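Local coordinates for PaaX domain-containing protein, C-domain protein (PDB 3KFW), which is of unknown function but is probably a DNA-binding transcriptional regulator of the PaaX family, at residues Leu14-Ala19 against Lys228-Thr233; His89-Thr94 against Lys113-Leu118; Thr165-Arg170 against Val192-Thr197. One frame throughout, in Å; residues are numbered along the deposited sequence.

How the interactions relate
The three contacts are spread along an elongated, largely helical chain. Interaction 1 ties the loop after the first helix to the C-terminal helix, interaction 2 lies in the Cas2-like sheet, and interaction 3 pairs two helices of the C-terminal region. Interactions 1 and 2 sit on opposite sides of the chain's centre, with their own centres about 41 Å apart. Interaction 3 lies between them, about 27 Å from interaction 1 and 22 Å from interaction 2, centre to centre. Interactions 2 and 3 meet directly, through a probable hydrogen bond of 2.9 Å from Arg114 NH2 to Leu196 O. Helix 212-234, which carries one half of interaction 1, also packs against His194 of interaction 3.

Interaction 1 (Leu14-Ala19 against Lys228-Thr233); sequences LGAHPA and KRRDAT
Arg230, on helix 212-234, reaches the loop after helix 5-13 and holds the carbonyl oxygen of Leu14 through both of its terminal nitrogens. The hydrogen bonds from Arg230 NH2 and from Arg230 NH1 to Leu14 O measure 2.8 and 3.0 Å. The oxygen lies close to the guanidinium plane, yet the two donors come at the peptide from one face of its carbonyl plane, and with N-H...O angles of 147° and 138° neither bond is straight. NH2 also bonds to Val12 O, so a single side chain serves two carbonyls where helix 5-13 ends, and its positive charge probably interacts favourably with the carbonyl end of that helix.

The apolar part of the contact is the Ala16 methyl, which sits over the centre of one guanidinium face, its CB 3.7 Å from Arg230 CZ. The arginine chain runs out extended and bends at chi3 (53°), turning that face to the methyl. The preceding residue, Arg229, forms a salt bridge with Asp32, a second tie to the same N-terminal region.

An arginine that gathers backbone carbonyls at a helix C-terminus here joins the C-terminal helix to the N-terminal PaaX-like domain, probably a DNA-binding helix-turn-helix.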
ATOM      1  N   LEU A  14     -19.253 -35.583  21.149  1.00 42.90           N
ATOM      2  CA  LEU A  14     -20.094 -34.520  20.594  1.00 43.81           C
ATOM      3  C   LEU A  14     -21.566 -34.620  21.047  1.00 43.34           C
ATOM      4  O   LEU A  14     -22.271 -35.628  20.787  1.00 41.85           O
ATOM      5  CB  LEU A  14     -19.960 -34.546  19.074  1.00 44.29           C
ATOM      6  CG  LEU A  14     -19.619 -33.265  18.312  1.00 47.84           C
ATOM      7  CD1 LEU A  14     -18.468 -32.455  18.932  1.00 50.55           C
ATOM      8  CD2 LEU A  14     -19.255 -33.676  16.858  1.00 50.30           C
ATOM      9  N   GLY A  15     -21.984 -33.584  21.795  1.00 43.51           N
ATOM     10  CA  GLY A  15     -23.350 -33.433  22.266  1.00 42.62           C
ATOM     11  C   GLY A  15     -23.703 -34.306  23.456  1.00 43.37           C
ATOM     12  O   GLY A  15     -24.867 -34.329  23.866  1.00 43.35           O
ATOM     13  N   ALA A  16     -22.723 -35.039  24.015  1.00 43.49           N
ATOM     14  CA  ALA A  16     -22.979 -35.895  25.222  1.00 43.21           C
ATOM     15  C   ALA A  16     -23.275 -35.024  26.420  1.00 42.99           C
ATOM     16  O   ALA A  16     -24.330 -35.181  27.057  1.00 44.19           O
ATOM     17  CB  ALA A  16     -21.830 -36.791  25.525  1.00 41.99           C
ATOM     18  N   HIS A  17     -22.363 -34.075  26.679  1.00 41.93           N
ATOM     19  CA  HIS A  17     -22.432 -33.194  27.848  1.00 41.12           C
ATOM     20  C   HIS A  17     -23.877 -32.719  28.133  1.00 39.81           C
ATOM     21  O   HIS A  17     -24.531 -32.237  27.238  1.00 41.03           O
ATOM     22  CB  HIS A  17     -21.472 -32.017  27.703  1.00 39.89           C
ATOM     23  CG  HIS A  17     -21.146 -31.372  29.009  1.00 43.72           C
ATOM     24  ND1 HIS A  17     -22.015 -30.505  29.650  1.00 46.00           N
ATOM     25  CD2 HIS A  17     -20.069 -31.498  29.825  1.00 42.97           C
ATOM     26  CE1 HIS A  17     -21.474 -30.101  30.786  1.00 43.21           C
ATOM     27  NE2 HIS A  17     -20.298 -30.695  30.921  1.00 45.49           N
ATOM     28  N   PRO A  18     -24.369 -32.844  29.373  1.00 38.59           N
ATOM     29  CA  PRO A  18     -23.717 -33.188  30.661  1.00 38.14           C
ATOM     30  C   PRO A  18     -23.639 -34.672  31.017  1.00 37.43           C
ATOM     31  O   PRO A  18     -23.162 -35.006  32.104  1.00 37.45           O
ATOM     32  CB  PRO A  18     -24.648 -32.499  31.715  1.00 37.11           C
ATOM     33  CG  PRO A  18     -25.994 -32.668  31.150  1.00 36.98           C
ATOM     34  CD  PRO A  18     -25.790 -32.482  29.590  1.00 38.55           C
ATOM     35  N   ALA A  19     -24.160 -35.553  30.174  1.00 37.36           N
ATOM     36  CA  ALA A  19     -24.032 -36.997  30.455  1.00 37.85           C
ATOM     37  C   ALA A  19     -22.527 -37.435  30.509  1.00 37.27           C
ATOM     38  O   ALA A  19     -21.665 -36.740  29.987  1.00 37.85           O
ATOM     39  CB  ALA A  19     -24.842 -37.823  29.435  1.00 36.88           C
ATOM     40  N   LYS A 228     -25.868 -40.960  17.697  1.00 36.89           N
ATOM     41  CA  LYS A 228     -26.699 -42.168  17.716  1.00 38.65           C
ATOM     42  C   LYS A 228     -25.933 -43.458  18.158  1.00 39.20           C
ATOM     43  O   LYS A 228     -26.474 -44.290  18.895  1.00 38.84           O
ATOM     44  CB  LYS A 228     -27.390 -42.343  16.362  1.00 38.76           C
ATOM     45  CG  LYS A 228     -28.333 -43.525  16.299  1.00 40.47           C
ATOM     46  CD  LYS A 228     -28.947 -43.635  14.906  1.00 44.56           C
ATOM     47  CE  LYS A 228     -29.681 -44.976  14.709  1.00 45.71           C
ATOM     48  NZ  LYS A 228     -30.048 -45.071  13.257  1.00 47.76           N
ATOM     49  N   ARG A 229     -24.676 -43.596  17.722  1.00 40.12           N
ATOM     50  CA  ARG A 229     -23.782 -44.694  18.129  1.00 40.95           C
ATOM     51  C   ARG A 229     -23.584 -44.760  19.637  1.00 42.11           C
ATOM     52  O   ARG A 229     -23.387 -45.838  20.211  1.00 42.31           O
ATOM     53  CB  ARG A 229     -22.406 -44.511  17.502  1.00 40.71           C
ATOM     54  CG  ARG A 229     -22.316 -44.909  16.060  1.00 40.88           C
ATOM     55  CD  ARG A 229     -20.917 -44.707  15.525  1.00 42.10           C
ATOM     56  NE  ARG A 229     -19.966 -45.709  16.021  1.00 44.37           N
ATOM     57  CZ  ARG A 229     -18.908 -45.453  16.807  1.00 44.57           C
ATOM     58  NH1 ARG A 229     -18.638 -44.205  17.214  1.00 42.35           N
ATOM     59  NH2 ARG A 229     -18.110 -46.455  17.189  1.00 43.51           N
ATOM     60  N   ARG A 230     -23.619 -43.588  20.265  1.00 43.17           N
ATOM     61  CA  ARG A 230     -23.358 -43.429  21.678  1.00 43.68           C
ATOM     62  C   ARG A 230     -24.605 -43.660  22.514  1.00 45.10           C
ATOM     63  O   ARG A 230     -24.504 -43.836  23.723  1.00 45.98           O
ATOM     64  CB  ARG A 230     -22.778 -42.041  21.923  1.00 43.28           C
ATOM     65  CG  ARG A 230     -22.330 -41.781  23.309  1.00 42.01           C
ATOM     66  CD  ARG A 230     -22.063 -40.325  23.579  1.00 40.07           C
ATOM     67  NE  ARG A 230     -23.173 -39.449  23.233  1.00 39.22           N
ATOM     68  CZ  ARG A 230     -23.024 -38.408  22.431  1.00 41.61           C
ATOM     69  NH1 ARG A 230     -24.045 -37.634  22.118  1.00 42.97           N
ATOM     70  NH2 ARG A 230     -21.823 -38.149  21.932  1.00 44.15           N
ATOM     71  N   ASP A 231     -25.778 -43.678  21.890  1.00 46.53           N
ATOM     72  CA  ASP A 231     -27.002 -44.101  22.587  1.00 47.81           C
ATOM     73  C   ASP A 231     -27.181 -45.593  22.440  1.00 48.76           C
ATOM     74  O   ASP A 231     -27.665 -46.253  23.353  1.00 49.69           O
ATOM     75  CB  ASP A 231     -28.240 -43.404  22.029  1.00 48.00           C
ATOM     76  CG  ASP A 231     -28.046 -41.910  21.874  1.00 49.24           C
ATOM     77  OD1 ASP A 231     -27.248 -41.318  22.634  1.00 51.08           O
ATOM     78  OD2 ASP A 231     -28.676 -41.322  20.974  1.00 51.46           O
ATOM     79  N   ALA A 232     -26.805 -46.121  21.278  1.00 50.21           N
ATOM     80  CA  ALA A 232     -26.807 -47.565  21.028  1.00 51.32           C
ATOM     81  C   ALA A 232     -26.023 -48.333  22.115  1.00 52.32           C
ATOM     82  O   ALA A 232     -26.557 -49.272  22.758  1.00 52.16           O
ATOM     83  CB  ALA A 232     -26.253 -47.857  19.643  1.00 51.19           C
ATOM     84  N   THR A 233     -24.777 -47.896  22.330  1.00 53.22           N
ATOM     85  CA  THR A 233     -23.891 -48.446  23.372  1.00 54.11           C
ATOM     86  C   THR A 233     -24.346 -48.150  24.810  1.00 54.53           C
ATOM     87  O   THR A 233     -24.308 -49.043  25.669  1.00 54.99           O
ATOM     88  CB  THR A 233     -22.442 -47.967  23.172  1.00 53.99           C
ATOM     89  OG1 THR A 233     -22.054 -48.202  21.809  1.00 54.95           O
ATOM     90  CG2 THR A 233     -21.483 -48.702  24.103  1.00 53.79           C
TER

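Interaction 2 (His89-Thr94 against Lys113-Leu118); sequences HMLIVT and KRFGEL
His89 and Phe115 mark the nearest approach of the two backbones, with their CA atoms 8.6 Å apart, and no hydrogen bond links the segments because strand 122-126 runs between them, pairing with Leu91 through Trp123 and with Gly116 through Met124. The gap is bridged by side chains. The Leu91 and Phe115 side chains cross at about a right angle, with Leu91 CD1 over one ring face, 4.0 Å from the centroid and 19° off its normal, a CH-pi contact; CD1 is displaced toward the rim and comes within 3.8 Å of Phe115 CZ. In Phe115 CG lies opposite the carbonyl carbon (chi1 -78°), which carries the ring out toward strand 88-93. His89 adds its CB, 3.9 Å from Phe115 CE2, while its imidazole leads away from the ring.

Strands 88-93 and 116-119, with helix 100-112 linking them, form a split beta-alpha-beta crossover, and the strand order 2-3-1-4 is that of the ferredoxin-like fold, as in Cas2. Arg114, at positive phi, is the C-prime residue of the Schellman motif that ends helix 100-112, so Phe115 follows directly on the turn into the strand. Lys113 CB lies at the edge of the same ring, in its plane. Further along the buried layer Phe115 touches Leu131 and Leu91 touches Val141 and Met143. From the other side of strand 88-93 the selenomethionine Met90 packs on Met90 of the second subunit.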
ATOM      1  N   HIS A  89     -19.820  -3.642   5.690  1.00 28.81           N
ATOM      2  CA  HIS A  89     -18.860  -3.190   6.678  1.00 28.64           C
ATOM      3  C   HIS A  89     -17.535  -2.968   5.994  1.00 28.40           C
ATOM      4  O   HIS A  89     -17.122  -3.791   5.182  1.00 28.50           O
ATOM      5  CB  HIS A  89     -18.705  -4.217   7.807  1.00 27.79           C
ATOM      6  CG  HIS A  89     -19.851  -4.206   8.776  1.00 30.65           C
ATOM      7  ND1 HIS A  89     -20.229  -5.318   9.512  1.00 29.38           N
ATOM      8  CD2 HIS A  89     -20.715  -3.213   9.111  1.00 28.36           C
ATOM      9  CE1 HIS A  89     -21.249  -4.994  10.280  1.00 29.13           C
ATOM     10  NE2 HIS A  89     -21.560  -3.727  10.057  1.00 29.97           N
HETATM   11  N   MSE A  90     -16.855  -1.878   6.336  1.00 28.46           N
HETATM   12  CA  MSE A  90     -15.559  -1.570   5.738  1.00 28.25           C
HETATM   13  C   MSE A  90     -14.521  -1.192   6.762  1.00 27.60           C
HETATM   14  O   MSE A  90     -14.689  -0.293   7.572  1.00 28.58           O
HETATM   15  CB  MSE A  90     -15.698  -0.444   4.745  1.00 28.65           C
HETATM   16  CG  MSE A  90     -14.627  -0.473   3.676  1.00 34.10           C
HETATM   17 SE   MSE A  90     -15.058   0.818   2.267  1.00 44.94          SE
HETATM   18  CE  MSE A  90     -13.763   2.040   3.021  1.00 40.05           C
ATOM     19  N   LEU A  91     -13.413  -1.883   6.723  1.00 26.69           N
ATOM     20  CA  LEU A  91     -12.381  -1.588   7.640  1.00 25.54           C
ATOM     21  C   LEU A  91     -11.130  -1.206   6.838  1.00 25.39           C
ATOM     22  O   LEU A  91     -10.634  -1.998   6.081  1.00 25.09           O
ATOM     23  CB  LEU A  91     -12.142  -2.795   8.551  1.00 25.01           C
ATOM     24  CG  LEU A  91     -13.271  -3.258   9.482  1.00 23.97           C
ATOM     25  CD1 LEU A  91     -12.853  -4.624  10.143  1.00 23.96           C
ATOM     26  CD2 LEU A  91     -13.589  -2.242  10.538  1.00 19.97           C
ATOM     27  N   ILE A  92     -10.673   0.034   7.028  1.00 25.15           N
ATOM     28  CA  ILE A  92      -9.511   0.638   6.400  1.00 24.44           C
ATOM     29  C   ILE A  92      -8.366   0.635   7.410  1.00 24.16           C
ATOM     30  O   ILE A  92      -8.486   1.244   8.461  1.00 23.11           O
ATOM     31  CB  ILE A  92      -9.811   2.151   6.059  1.00 24.77           C
ATOM     32  CG1 ILE A  92     -11.079   2.306   5.246  1.00 22.75           C
ATOM     33  CG2 ILE A  92      -8.624   2.820   5.300  1.00 24.71           C
ATOM     34  CD1 ILE A  92     -11.041   1.487   4.033  1.00 21.19           C
ATOM     35  N   VAL A  93      -7.253  -0.012   7.109  1.00 24.42           N
ATOM     36  CA  VAL A  93      -6.179   0.028   8.085  1.00 26.07           C
ATOM     37  C   VAL A  93      -5.402   1.335   7.969  1.00 27.12           C
ATOM     38  O   VAL A  93      -4.999   1.715   6.872  1.00 28.32           O
ATOM     39  CB  VAL A  93      -5.324  -1.295   8.171  1.00 26.23           C
ATOM     40  CG1 VAL A  93      -5.802  -2.361   7.187  1.00 24.23           C
ATOM     41  CG2 VAL A  93      -3.800  -1.024   8.113  1.00 25.84           C
ATOM     42  N   THR A  94      -5.252   2.044   9.089  1.00 27.92           N
ATOM     43  CA  THR A  94      -4.679   3.396   9.074  1.00 28.81           C
ATOM     44  C   THR A  94      -3.382   3.417   9.831  1.00 30.11           C
ATOM     45  O   THR A  94      -2.776   4.460  10.011  1.00 30.42           O
ATOM     46  CB  THR A  94      -5.637   4.459   9.668  1.00 28.75           C
ATOM     47  OG1 THR A  94      -6.120   4.014  10.939  1.00 27.31           O
ATOM     48  CG2 THR A  94      -6.837   4.741   8.702  1.00 28.33           C
ATOM     49  N   LYS A 113     -13.081 -13.047  11.145  1.00 30.33           N
ATOM     50  CA  LYS A 113     -14.355 -12.322  11.103  1.00 30.38           C
ATOM     51  C   LYS A 113     -14.934 -12.270   9.679  1.00 30.34           C
ATOM     52  O   LYS A 113     -15.876 -11.535   9.420  1.00 30.62           O
ATOM     53  CB  LYS A 113     -14.120 -10.905  11.580  1.00 30.39           C
ATOM     54  CG  LYS A 113     -13.737 -10.835  13.010  1.00 30.27           C
ATOM     55  CD  LYS A 113     -13.486  -9.394  13.382  1.00 32.52           C
ATOM     56  CE  LYS A 113     -12.987  -9.321  14.848  1.00 34.18           C
ATOM     57  NZ  LYS A 113     -14.148  -9.230  15.744  1.00 33.67           N
ATOM     58  N   ARG A 114     -14.291 -12.994   8.746  1.00 30.18           N
ATOM     59  CA  ARG A 114     -14.792 -13.247   7.397  1.00 29.41           C
ATOM     60  C   ARG A 114     -14.928 -11.984   6.569  1.00 28.78           C
ATOM     61  O   ARG A 114     -15.929 -11.775   5.885  1.00 29.02           O
ATOM     62  CB  ARG A 114     -16.061 -14.104   7.462  1.00 29.67           C
ATOM     63  CG  ARG A 114     -15.759 -15.318   8.338  1.00 32.00           C
ATOM     64  CD  ARG A 114     -16.941 -16.159   8.626  1.00 37.10           C
ATOM     65  NE  ARG A 114     -16.443 -17.468   9.009  1.00 38.28           N
ATOM     66  CZ  ARG A 114     -16.955 -18.166   9.996  1.00 41.29           C
ATOM     67  NH1 ARG A 114     -17.969 -17.649  10.688  1.00 41.07           N
ATOM     68  NH2 ARG A 114     -16.439 -19.353  10.316  1.00 41.34           N
ATOM     69  N   PHE A 115     -13.893 -11.143   6.678  1.00 27.94           N
ATOM     70  CA  PHE A 115     -13.662 -10.016   5.783  1.00 27.31           C
ATOM     71  C   PHE A 115     -12.789 -10.465   4.618  1.00 27.42           C
ATOM     72  O   PHE A 115     -11.966 -11.349   4.790  1.00 26.90           O
ATOM     73  CB  PHE A 115     -13.007  -8.856   6.544  1.00 26.60           C
ATOM     74  CG  PHE A 115     -13.988  -8.077   7.393  1.00 23.10           C
ATOM     75  CD1 PHE A 115     -14.418  -8.574   8.626  1.00 20.88           C
ATOM     76  CD2 PHE A 115     -14.470  -6.863   6.973  1.00 17.98           C
ATOM     77  CE1 PHE A 115     -15.322  -7.879   9.395  1.00 18.20           C
ATOM     78  CE2 PHE A 115     -15.377  -6.160   7.751  1.00 16.95           C
ATOM     79  CZ  PHE A 115     -15.814  -6.675   8.944  1.00 16.77           C
ATOM     80  N   GLY A 116     -13.026  -9.900   3.432  1.00 27.24           N
ATOM     81  CA  GLY A 116     -12.160 -10.127   2.276  1.00 27.07           C
ATOM     82  C   GLY A 116     -11.333  -8.877   1.988  1.00 27.26           C
ATOM     83  O   GLY A 116     -11.740  -7.745   2.233  1.00 27.07           O
ATOM     84  N   GLU A 117     -10.151  -9.093   1.476  1.00 27.38           N
ATOM     85  CA  GLU A 117      -9.275  -8.014   1.173  1.00 28.05           C
ATOM     86  C   GLU A 117      -9.530  -7.503  -0.265  1.00 28.81           C
ATOM     87  O   GLU A 117      -9.184  -8.194  -1.242  1.00 28.20           O
ATOM     88  CB  GLU A 117      -7.828  -8.492   1.363  1.00 27.20           C
ATOM     89  CG  GLU A 117      -6.791  -7.436   1.113  1.00 27.92           C
ATOM     90  CD  GLU A 117      -5.458  -7.874   1.590  1.00 33.23           C
ATOM     91  OE1 GLU A 117      -4.675  -7.011   2.026  1.00 36.48           O
ATOM     92  OE2 GLU A 117      -5.198  -9.107   1.573  1.00 35.60           O
ATOM     93  N   LEU A 118     -10.130  -6.310  -0.388  1.00 29.56           N
ATOM     94  CA  LEU A 118     -10.325  -5.692  -1.695  1.00 30.80           C
ATOM     95  C   LEU A 118      -8.989  -5.351  -2.303  1.00 31.78           C
ATOM     96  O   LEU A 118      -8.850  -5.311  -3.530  1.00 32.78           O
ATOM     97  CB  LEU A 118     -11.185  -4.427  -1.613  1.00 30.87           C
ATOM     98  CG  LEU A 118     -11.441  -3.635  -2.935  1.00 33.13           C
ATOM     99  CD1 LEU A 118     -12.085  -4.437  -4.117  1.00 33.99           C
ATOM    100  CD2 LEU A 118     -12.251  -2.376  -2.671  1.00 32.94           C
TER

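Interaction 3 (Thr165-Arg170 against Val192-Thr197); sequences TEAGHR and VRHLLT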
ATOM      1  N   THR A 165     -16.500 -23.003  -4.020  1.00 29.99           N
ATOM      2  CA  THR A 165     -17.556 -23.824  -4.610  1.00 29.51           C
ATOM      3  C   THR A 165     -16.981 -25.144  -5.128  1.00 30.42           C
ATOM      4  O   THR A 165     -17.451 -26.206  -4.704  1.00 30.82           O
ATOM      5  CB  THR A 165     -18.221 -23.031  -5.803  1.00 29.46           C
ATOM      6  OG1 THR A 165     -18.929 -21.899  -5.275  1.00 28.37           O
ATOM      7  CG2 THR A 165     -19.150 -23.911  -6.695  1.00 26.69           C
ATOM      8  N   GLU A 166     -15.973 -25.089  -6.015  1.00 30.13           N
ATOM      9  CA  GLU A 166     -15.312 -26.312  -6.503  1.00 31.49           C
ATOM     10  C   GLU A 166     -14.765 -27.199  -5.361  1.00 31.18           C
ATOM     11  O   GLU A 166     -14.923 -28.428  -5.393  1.00 31.91           O
ATOM     12  CB  GLU A 166     -14.205 -26.002  -7.526  1.00 31.65           C
ATOM     13  CG  GLU A 166     -13.569 -27.264  -8.204  1.00 37.70           C
ATOM     14  CD  GLU A 166     -13.068 -27.015  -9.672  1.00 47.31           C
ATOM     15  OE1 GLU A 166     -13.802 -27.375 -10.656  1.00 49.71           O
ATOM     16  OE2 GLU A 166     -11.950 -26.443  -9.846  1.00 46.79           O
ATOM     17  N   ALA A 167     -14.168 -26.580  -4.342  1.00 30.63           N
ATOM     18  CA  ALA A 167     -13.584 -27.336  -3.204  1.00 30.60           C
ATOM     19  C   ALA A 167     -14.649 -27.962  -2.373  1.00 29.97           C
ATOM     20  O   ALA A 167     -14.420 -29.038  -1.816  1.00 29.52           O
ATOM     21  CB  ALA A 167     -12.666 -26.481  -2.314  1.00 29.99           C
ATOM     22  N   GLY A 168     -15.813 -27.305  -2.313  1.00 29.65           N
ATOM     23  CA  GLY A 168     -16.914 -27.784  -1.484  1.00 29.56           C
ATOM     24  C   GLY A 168     -17.563 -29.031  -2.092  1.00 29.60           C
ATOM     25  O   GLY A 168     -17.743 -30.034  -1.420  1.00 29.97           O
ATOM     26  N   HIS A 169     -17.934 -28.943  -3.363  1.00 29.85           N
ATOM     27  CA  HIS A 169     -18.390 -30.083  -4.145  1.00 29.60           C
ATOM     28  C   HIS A 169     -17.405 -31.241  -4.075  1.00 28.88           C
ATOM     29  O   HIS A 169     -17.845 -32.353  -3.922  1.00 29.27           O
ATOM     30  CB  HIS A 169     -18.708 -29.658  -5.611  1.00 28.79           C
ATOM     31  CG  HIS A 169     -19.955 -28.846  -5.700  1.00 32.12           C
ATOM     32  ND1 HIS A 169     -21.159 -29.269  -5.145  1.00 34.14           N
ATOM     33  CD2 HIS A 169     -20.198 -27.628  -6.239  1.00 33.66           C
ATOM     34  CE1 HIS A 169     -22.081 -28.342  -5.337  1.00 32.05           C
ATOM     35  NE2 HIS A 169     -21.520 -27.334  -5.990  1.00 37.00           N
ATOM     36  N   ARG A 170     -16.098 -31.003  -4.164  1.00 28.61           N
ATOM     37  CA  ARG A 170     -15.156 -32.132  -4.064  1.00 30.55           C
ATOM     38  C   ARG A 170     -15.282 -32.873  -2.698  1.00 30.19           C
ATOM     39  O   ARG A 170     -15.204 -34.099  -2.655  1.00 30.33           O
ATOM     40  CB  ARG A 170     -13.717 -31.683  -4.269  1.00 31.47           C
ATOM     41  CG  ARG A 170     -12.992 -32.399  -5.447  1.00 37.59           C
ATOM     42  CD  ARG A 170     -11.689 -31.639  -5.899  1.00 45.55           C
ATOM     43  NE  ARG A 170     -10.950 -31.110  -4.729  1.00 51.36           N
ATOM     44  CZ  ARG A 170     -10.515 -29.846  -4.578  1.00 53.96           C
ATOM     45  NH1 ARG A 170     -10.698 -28.916  -5.535  1.00 52.10           N
ATOM     46  NH2 ARG A 170      -9.870 -29.520  -3.455  1.00 53.83           N
ATOM     47  N   VAL A 192     -15.517 -29.128   8.173  1.00 33.45           N
ATOM     48  CA  VAL A 192     -15.522 -28.154   9.222  1.00 32.95           C
ATOM     49  C   VAL A 192     -14.482 -27.117   8.882  1.00 33.41           C
ATOM     50  O   VAL A 192     -14.777 -25.930   8.988  1.00 33.71           O
ATOM     51  CB  VAL A 192     -15.270 -28.770  10.618  1.00 32.40           C
ATOM     52  CG1 VAL A 192     -14.852 -27.702  11.648  1.00 29.71           C
ATOM     53  CG2 VAL A 192     -16.513 -29.443  11.081  1.00 34.20           C
ATOM     54  N   ARG A 193     -13.279 -27.547   8.487  1.00 34.11           N
ATOM     55  CA  ARG A 193     -12.199 -26.590   8.104  1.00 35.66           C
ATOM     56  C   ARG A 193     -12.604 -25.745   6.893  1.00 34.98           C
ATOM     57  O   ARG A 193     -12.237 -24.592   6.784  1.00 34.97           O
ATOM     58  CB  ARG A 193     -10.845 -27.289   7.856  1.00 35.63           C
ATOM     59  CG  ARG A 193     -10.184 -27.737   9.169  1.00 38.81           C
ATOM     60  CD  ARG A 193      -8.792 -28.340   8.944  1.00 43.91           C
ATOM     61  NE  ARG A 193      -8.827 -29.806   8.773  1.00 45.68           N
ATOM     62  CZ  ARG A 193      -8.652 -30.428   7.602  1.00 43.37           C
ATOM     63  NH1 ARG A 193      -8.430 -29.707   6.510  1.00 39.17           N
ATOM     64  NH2 ARG A 193      -8.697 -31.767   7.532  1.00 41.54           N
ATOM     65  N   HIS A 194     -13.388 -26.324   6.003  1.00 34.63           N
ATOM     66  CA  HIS A 194     -13.848 -25.576   4.884  1.00 34.95           C
ATOM     67  C   HIS A 194     -14.930 -24.543   5.260  1.00 35.00           C
ATOM     68  O   HIS A 194     -14.887 -23.401   4.785  1.00 36.29           O
ATOM     69  CB  HIS A 194     -14.320 -26.501   3.774  1.00 35.09           C
ATOM     70  CG  HIS A 194     -14.378 -25.837   2.443  1.00 34.11           C
ATOM     71  ND1 HIS A 194     -13.340 -25.073   1.954  1.00 34.41           N
ATOM     72  CD2 HIS A 194     -15.343 -25.812   1.497  1.00 32.15           C
ATOM     73  CE1 HIS A 194     -13.647 -24.635   0.745  1.00 30.93           C
ATOM     74  NE2 HIS A 194     -14.856 -25.074   0.444  1.00 32.83           N
ATOM     75  N   LEU A 195     -15.884 -24.917   6.084  1.00 33.61           N
ATOM     76  CA  LEU A 195     -16.890 -23.946   6.528  1.00 34.04           C
ATOM     77  C   LEU A 195     -16.311 -22.737   7.291  1.00 34.99           C
ATOM     78  O   LEU A 195     -16.843 -21.615   7.201  1.00 36.16           O
ATOM     79  CB  LEU A 195     -17.962 -24.631   7.353  1.00 32.27           C
ATOM     80  CG  LEU A 195     -18.753 -25.661   6.539  1.00 31.72           C
ATOM     81  CD1 LEU A 195     -19.507 -26.654   7.417  1.00 30.34           C
ATOM     82  CD2 LEU A 195     -19.706 -24.964   5.578  1.00 31.39           C
ATOM     83  N   LEU A 196     -15.207 -22.966   8.008  1.00 35.01           N
ATOM     84  CA  LEU A 196     -14.561 -21.952   8.831  1.00 35.09           C
ATOM     85  C   LEU A 196     -14.221 -20.749   7.993  1.00 35.08           C
ATOM     86  O   LEU A 196     -14.179 -19.621   8.529  1.00 35.68           O
ATOM     87  CB  LEU A 196     -13.279 -22.492   9.487  1.00 34.92           C
ATOM     88  CG  LEU A 196     -13.403 -23.290  10.809  1.00 36.13           C
ATOM     89  CD1 LEU A 196     -11.989 -23.619  11.299  1.00 35.92           C
ATOM     90  CD2 LEU A 196     -14.173 -22.547  11.887  1.00 34.63           C
ATOM     91  N   THR A 197     -13.968 -21.010   6.701  1.00 33.86           N
ATOM     92  CA  THR A 197     -13.625 -19.986   5.732  1.00 32.96           C
ATOM     93  C   THR A 197     -14.821 -19.494   4.936  1.00 32.88           C
ATOM     94  O   THR A 197     -14.640 -18.706   4.011  1.00 32.76           O
ATOM     95  CB  THR A 197     -12.522 -20.439   4.693  1.00 33.44           C
ATOM     96  OG1 THR A 197     -13.102 -21.254   3.692  1.00 30.86           O
ATOM     97  CG2 THR A 197     -11.311 -21.185   5.356  1.00 32.15           C
TER
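Helices 161-177 and 181-195 form an antiparallel helical hairpin of the PaaX-like C-terminal region, and His194, near the end of the second helix, reaches across to the first helix at Ala167 and Gly168. The CA atoms of Gly168 and His194, 7.4 Å apart, mark the nearest approach of the two backbones, and the small residues on the first helix let the imidazole lie close to its backbone. Ala167 CB touches the ring at His194 CE1, 3.7 Å away, and lies almost as near to NE2; the approach is oblique to the ring. At the next ring atom round from NE2, His194 CD2 comes within 3.9 Å of Gly168 CA. In His194 the CG is turned opposite to the backbone N (chi1 -161°), and this sends the ring across to helix 161-177 instead of along its own helix.

No hydrogen bond passes between the segments. Gly168 N and His194 NE2 are 3.7 Å apart, but NE2 is bonded to the Trp164 carbonyl oxygen, one turn earlier on the same helix as Gly168. The rings of His194 and Trp164 are also stacked, so the tryptophan fixes the imidazole by both its backbone and its indole.

The backbone of His194 is engaged too. Its carbonyl oxygen accepts from Thr197 OG1 at 3.0 Å and from Thr197 N at 3.2 Å, and Trp164 NE1 is hydrogen-bonded to that threonine hydroxyl. Leu215 of helix 212-234 packs against His194 and Leu195, bringing a third helix to the contact. With His194 and the stacked Trp164 at the interface, the two helices make an antiparallel helical hairpin, here covered by helix 212-234 in the C-terminal region of a PaaX-like protein.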